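Local coordinates for malonyl-CoA-[acyl-carrier-protein] transacylase (Coxiella burnetii, PDB 3TQE) that probably transfers the malonyl group of malonyl-CoA to holo-acyl carrier protein, giving malonyl-ACP and free CoA, at residues A163-N166 with Q170-I173; M186-T189 with I194-R197. All coordinates share one frame; numbering follows the deposited sequence. Where two conformers were deposited one is given.

Contact 1: A163-N166 with Q170-I173; sequences ANLN and QTVI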
ATOM      1  N   ALA A 163       6.032  -9.950  -7.382  1.00 16.08           N
ATOM      2  CA  ALA A 163       6.282  -8.788  -6.544  1.00 15.88           C
ATOM      3  C   ALA A 163       5.034  -8.394  -5.787  1.00 15.89           C
ATOM      4  O   ALA A 163       5.107  -8.065  -4.606  1.00 16.98           O
ATOM      5  CB  ALA A 163       6.762  -7.644  -7.367  1.00 17.58           C
ATOM      6  N   ASN A 164       3.885  -8.358  -6.453  1.00 15.50           N
ATOM      7  CA  ASN A 164       2.637  -8.092  -5.746  1.00 16.15           C
ATOM      8  C   ASN A 164       1.669  -9.194  -6.094  1.00 16.58           C
ATOM      9  O   ASN A 164       1.336  -9.371  -7.273  1.00 17.56           O
ATOM     10  CB  ASN A 164       1.951  -6.798  -6.167  1.00 16.96           C
ATOM     11  CG  ASN A 164       2.698  -5.539  -5.846  1.00 21.55           C
ATOM     12  OD1 ASN A 164       3.611  -5.494  -5.043  1.00 24.88           O
ATOM     13  ND2 ASN A 164       2.229  -4.449  -6.468  1.00 26.58           N
ATOM     14  N   LEU A 165       1.231  -9.941  -5.095  1.00 15.84           N
ATOM     15  CA  LEU A 165       0.242 -10.986  -5.305  1.00 16.31           C
ATOM     16  C   LEU A 165      -1.110 -10.355  -5.007  1.00 16.40           C
ATOM     17  O   LEU A 165      -1.564 -10.338  -3.846  1.00 15.94           O
ATOM     18  CB  LEU A 165       0.571 -12.164  -4.406  1.00 17.64           C
ATOM     19  CG  LEU A 165       2.009 -12.685  -4.491  1.00 20.42           C
ATOM     20  CD1 LEU A 165       2.270 -13.826  -3.554  1.00 23.49           C
ATOM     21  CD2 LEU A 165       2.335 -13.105  -5.924  1.00 25.30           C
ATOM     22  N   ASN A 166      -1.718  -9.756  -6.019  1.00 16.56           N
ATOM     23  CA  ASN A 166      -2.784  -8.783  -5.806  1.00 17.92           C
ATOM     24  C   ASN A 166      -4.165  -9.354  -5.770  1.00 19.81           C
ATOM     25  O   ASN A 166      -4.987  -8.965  -4.933  1.00 20.51           O
ATOM     26  CB  ASN A 166      -2.720  -7.658  -6.823  1.00 18.47           C
ATOM     27  CG  ASN A 166      -1.688  -6.663  -6.479  1.00 18.45           C
ATOM     28  OD1 ASN A 166      -1.206  -6.633  -5.344  1.00 19.19           O
ATOM     29  ND2 ASN A 166      -1.324  -5.833  -7.429  1.00 21.85           N
ATOM     30  N   GLN A 170      -4.239 -11.973 -10.648  1.00 23.24           N
ATOM     31  CA  GLN A 170      -3.595 -10.706 -10.949  0.50 22.83           C
ATOM     32  C   GLN A 170      -2.319 -10.619 -10.130  1.00 21.61           C
ATOM     33  O   GLN A 170      -2.364 -10.560  -8.894  1.00 20.32           O
ATOM     34  CB  GLN A 170      -4.523  -9.546 -10.626  0.50 23.89           C
ATOM     35  CG  GLN A 170      -3.959  -8.181 -10.904  0.50 26.72           C
ATOM     36  CD  GLN A 170      -4.980  -7.070 -10.661  0.50 30.11           C
ATOM     37  OE1 GLN A 170      -6.180  -7.242 -10.881  0.50 32.20           O
ATOM     38  NE2 GLN A 170      -4.500  -5.923 -10.214  0.50 32.31           N
ATOM     39  N   THR A 171      -1.188 -10.617 -10.805  1.00 20.01           N
ATOM     40  CA  THR A 171       0.088 -10.607 -10.127  1.00 19.73           C
ATOM     41  C   THR A 171       0.936  -9.576 -10.826  1.00 18.87           C
ATOM     42  O   THR A 171       0.935  -9.517 -12.041  1.00 20.75           O
ATOM     43  CB  THR A 171       0.781 -12.006 -10.204  1.00 20.40           C
ATOM     44  OG1 THR A 171      -0.011 -13.005  -9.531  1.00 24.50           O
ATOM     45  CG2 THR A 171       2.185 -12.001  -9.595  1.00 22.22           C
ATOM     46  N   VAL A 172       1.691  -8.811 -10.068  1.00 15.93           N
ATOM     47  CA  VAL A 172       2.713  -7.914 -10.616  1.00 15.94           C
ATOM     48  C   VAL A 172       4.061  -8.552 -10.390  1.00 15.01           C
ATOM     49  O   VAL A 172       4.337  -9.077  -9.321  1.00 15.54           O
ATOM     50  CB  VAL A 172       2.676  -6.537  -9.950  1.00 16.01           C
ATOM     51  CG1 VAL A 172       3.747  -5.634 -10.505  1.00 18.09           C
ATOM     52  CG2 VAL A 172       1.292  -5.909 -10.112  1.00 18.40           C
ATOM     53  N   ILE A 173       4.863  -8.575 -11.450  1.00 13.83           N
ATOM     54  CA  ILE A 173       6.234  -9.030 -11.381  1.00 13.87           C
ATOM     55  C   ILE A 173       7.183  -7.845 -11.418  1.00 13.71           C
ATOM     56  O   ILE A 173       6.828  -6.760 -11.842  1.00 14.38           O
ATOM     57  CB  ILE A 173       6.557 -10.038 -12.506  1.00 14.05           C
ATOM     58  CG1 ILE A 173       6.463  -9.401 -13.898  1.00 14.18           C
ATOM     59  CG2 ILE A 173       5.630 -11.253 -12.363  1.00 15.53           C
ATOM     60  CD1 ILE A 173       7.035 -10.292 -15.055  1.00 15.35           C
TER
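A163-N166 of strand 160-167 pairs antiparallel with Q170-I173 of strand 170-174 as a beta hairpin, the second and third strands, in chain order, of the ferredoxin-like part of this acyltransferase. A classic beta bulge interrupts the regular register: A163 and N164 both face V172, and their amides share its carbonyl. A163 N reaches V172 O at 2.7 Å within the carbonyl plane, while N164 N reaches V172 O at 3.0 Å, tilted 29° off that plane. The return bond, V172 N to N164 O, is 2.9 Å long; further along, N166 N bonds Q170 O at 3.1 Å.

L165 and T171, a non-hydrogen-bonded pair, lie side by side and touch through L165 CD2 and T171 CG2 at 3.8 Å, on the face where helix 144-155 contributes E144 and I147. With T171 OG1 beside its own backbone N (chi1 -63°), CG2 is the branch left to meet the leucine. On the other face N164 CB rests 3.9 Å from V172 CB, and H95 and H205, the latter probably catalytic, touch N164, so this face borders the probable active site. N166 OD1 takes a hydrogen bond from H95 NE2, and its ND2 lies 3.7 Å from V172 CG2.

Contact 2: M186-T189 with I194-R197; sequences MAKT and IAKR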
HETATM    1  N   MSE A 186       6.381 -14.262 -22.278  1.00 16.53           N
HETATM    2  CA  MSE A 186       6.077 -15.660 -22.010  1.00 18.38           C
HETATM    3  C   MSE A 186       4.707 -15.817 -21.399  1.00 18.66           C
HETATM    4  O   MSE A 186       3.999 -16.766 -21.693  1.00 19.83           O
HETATM    5  CB  MSE A 186       7.081 -16.265 -21.067  1.00 20.15           C
HETATM    6  CG  MSE A 186       8.371 -16.496 -21.630  1.00 23.12           C
HETATM    7 SE   MSE A 186       9.457 -17.502 -20.397  1.00 31.50          SE
HETATM    8  CE  MSE A 186      11.064 -17.223 -21.329  1.00 28.32           C
ATOM      9  N   ALA A 187       4.318 -14.898 -20.528  1.00 17.88           N
ATOM     10  CA  ALA A 187       3.003 -15.007 -19.918  1.00 18.48           C
ATOM     11  C   ALA A 187       1.920 -14.930 -20.974  1.00 19.96           C
ATOM     12  O   ALA A 187       0.956 -15.670 -20.928  1.00 21.26           O
ATOM     13  CB  ALA A 187       2.816 -13.928 -18.873  1.00 18.22           C
ATOM     14  N   LYS A 188       2.089 -14.036 -21.938  1.00 21.07           N
ATOM     15  CA  LYS A 188       1.146 -13.928 -23.039  1.00 23.41           C
ATOM     16  C   LYS A 188       1.120 -15.217 -23.828  1.00 24.11           C
ATOM     17  O   LYS A 188       0.031 -15.719 -24.179  1.00 25.12           O
ATOM     18  CB  LYS A 188       1.544 -12.766 -23.934  1.00 24.22           C
ATOM     19  CG  LYS A 188       0.907 -11.481 -23.518  1.00 29.39           C
ATOM     20  CD  LYS A 188      -0.566 -11.525 -23.939  1.00 33.80           C
ATOM     21  CE  LYS A 188      -1.244 -10.206 -23.829  1.00 37.27           C
ATOM     22  NZ  LYS A 188      -2.708 -10.363 -24.025  1.00 38.90           N
ATOM     23  N   THR A 189       2.301 -15.782 -24.052  1.00 24.41           N
ATOM     24  CA  THR A 189       2.441 -17.037 -24.761  1.00 26.35           C
ATOM     25  C   THR A 189       1.695 -18.167 -24.052  1.00 27.39           C
ATOM     26  O   THR A 189       1.076 -19.021 -24.691  1.00 29.08           O
ATOM     27  CB  THR A 189       3.926 -17.366 -24.992  1.00 26.04           C
ATOM     28  OG1 THR A 189       4.564 -16.239 -25.619  1.00 26.39           O
ATOM     29  CG2 THR A 189       4.082 -18.572 -25.877  1.00 28.45           C
ATOM     30  N   ILE A 194      -3.735 -10.265 -19.932  1.00 27.10           N
ATOM     31  CA  ILE A 194      -2.970  -9.042 -19.980  1.00 25.73           C
ATOM     32  C   ILE A 194      -1.589  -9.368 -19.444  1.00 23.57           C
ATOM     33  O   ILE A 194      -1.457 -10.076 -18.456  1.00 21.97           O
ATOM     34  CB  ILE A 194      -3.609  -7.969 -19.102  1.00 26.34           C
ATOM     35  CG1 ILE A 194      -4.964  -7.556 -19.683  1.00 28.79           C
ATOM     36  CG2 ILE A 194      -2.684  -6.756 -18.937  1.00 27.11           C
ATOM     37  CD1 ILE A 194      -4.852  -6.805 -20.965  1.00 31.66           C
ATOM     38  N   ALA A 195      -0.560  -8.879 -20.119  1.00 22.19           N
ATOM     39  CA  ALA A 195       0.812  -8.962 -19.592  1.00 21.07           C
ATOM     40  C   ALA A 195       1.509  -7.725 -20.089  1.00 21.72           C
ATOM     41  O   ALA A 195       1.927  -7.652 -21.266  1.00 23.48           O
ATOM     42  CB  ALA A 195       1.516 -10.222 -20.040  1.00 20.65           C
ATOM     43  N   LYS A 196       1.588  -6.713 -19.233  1.00 21.61           N
ATOM     44  CA  LYS A 196       1.959  -5.366 -19.648  0.50 22.63           C
ATOM     45  C   LYS A 196       2.855  -4.712 -18.623  1.00 22.25           C
ATOM     46  O   LYS A 196       2.644  -4.899 -17.444  1.00 21.53           O
ATOM     47  CB  LYS A 196       0.683  -4.513 -19.778  0.50 23.51           C
ATOM     48  CG  LYS A 196       0.871  -3.234 -20.566  0.50 25.93           C
ATOM     49  CD  LYS A 196      -0.463  -2.691 -21.052  0.50 28.09           C
ATOM     50  CE  LYS A 196      -0.290  -1.826 -22.296  0.50 29.83           C
ATOM     51  NZ  LYS A 196      -1.570  -1.169 -22.714  0.50 31.13           N
ATOM     52  N   ARG A 197       3.809  -3.908 -19.061  1.00 23.32           N
ATOM     53  CA  ARG A 197       4.558  -3.086 -18.129  1.00 25.64           C
ATOM     54  C   ARG A 197       3.634  -2.103 -17.421  1.00 27.13           C
ATOM     55  O   ARG A 197       2.696  -1.582 -18.026  1.00 26.77           O
ATOM     56  CB  ARG A 197       5.610  -2.264 -18.858  1.00 27.41           C
ATOM     57  CG  ARG A 197       6.732  -3.068 -19.406  1.00 30.63           C
ATOM     58  CD  ARG A 197       7.857  -3.167 -18.435  1.00 35.46           C
ATOM     59  NE  ARG A 197       8.693  -1.963 -18.443  1.00 39.00           N
ATOM     60  CZ  ARG A 197       9.870  -1.812 -19.070  1.00 37.45           C
ATOM     61  NH1 ARG A 197      10.432  -2.775 -19.771  1.00 37.21           N
ATOM     62  NH2 ARG A 197      10.512  -0.661 -18.972  1.00 37.24           N
TER
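K188 and A187, near the C-terminal end of helix 177-189, lie against A195 of the short strand 194-197. This is the last helix-to-strand step of the ferredoxin-like beta-alpha-beta-beta-alpha-beta fold: the chain leaves the helix, turns through a short loop and returns as an edge strand beside strand 134-140, to which I194 and K196 are tied by backbone bonds with I140 and A138.

The K188 side chain is the one to follow. Its CB stands off the strand, about 4.7 Å from A195 CB. One bond further on, CG makes the close touch, 3.7 Å from A195 CB. The chain then bends at chi2 (-75°), and CD runs on alongside the strand instead of out from the helix; from there both remaining torsions are extended. CE comes to 4.0 Å from A195 N. At the tip NZ sits 4.2 Å from I194 N, donor facing donor; its hydrogen bond goes to K193 O just before the strand. The methylenes thus span the gap between helix and strand while the ammonium ties the helix end to the connecting loop.

No hydrogen bond joins the two segments; they meet through methyl and methylene groups. Next to the lysine in the helix, A187 is buried, also touching I139 and I150, whereas A195 points its methyl at the helix and also meets L184. There the two methyl groups, A187 CB and A195 CB, lie 4.1 Å apart.

Contacts 1 and 2 follow each other along the chain and use one mixed sheet: strand 170-174 of contact 1 leads directly into helix 177-189 of contact 2. Strand 134-140 runs between the two, bonded to 170-174 on one edge and to 194-197 on the other, which keeps the contacts apart, with centres 13 Å from each other and nearest atoms about 7 Å. Only contact 1 approaches the probable catalytic site: the N164 side chain is about 3 Å from that of H205, about 6 Å from that of S96 and about 4 Å from a bound glycine. Contact 2 packs the end of helix 177-189 on edge strand 194-197, away from both glycine pockets.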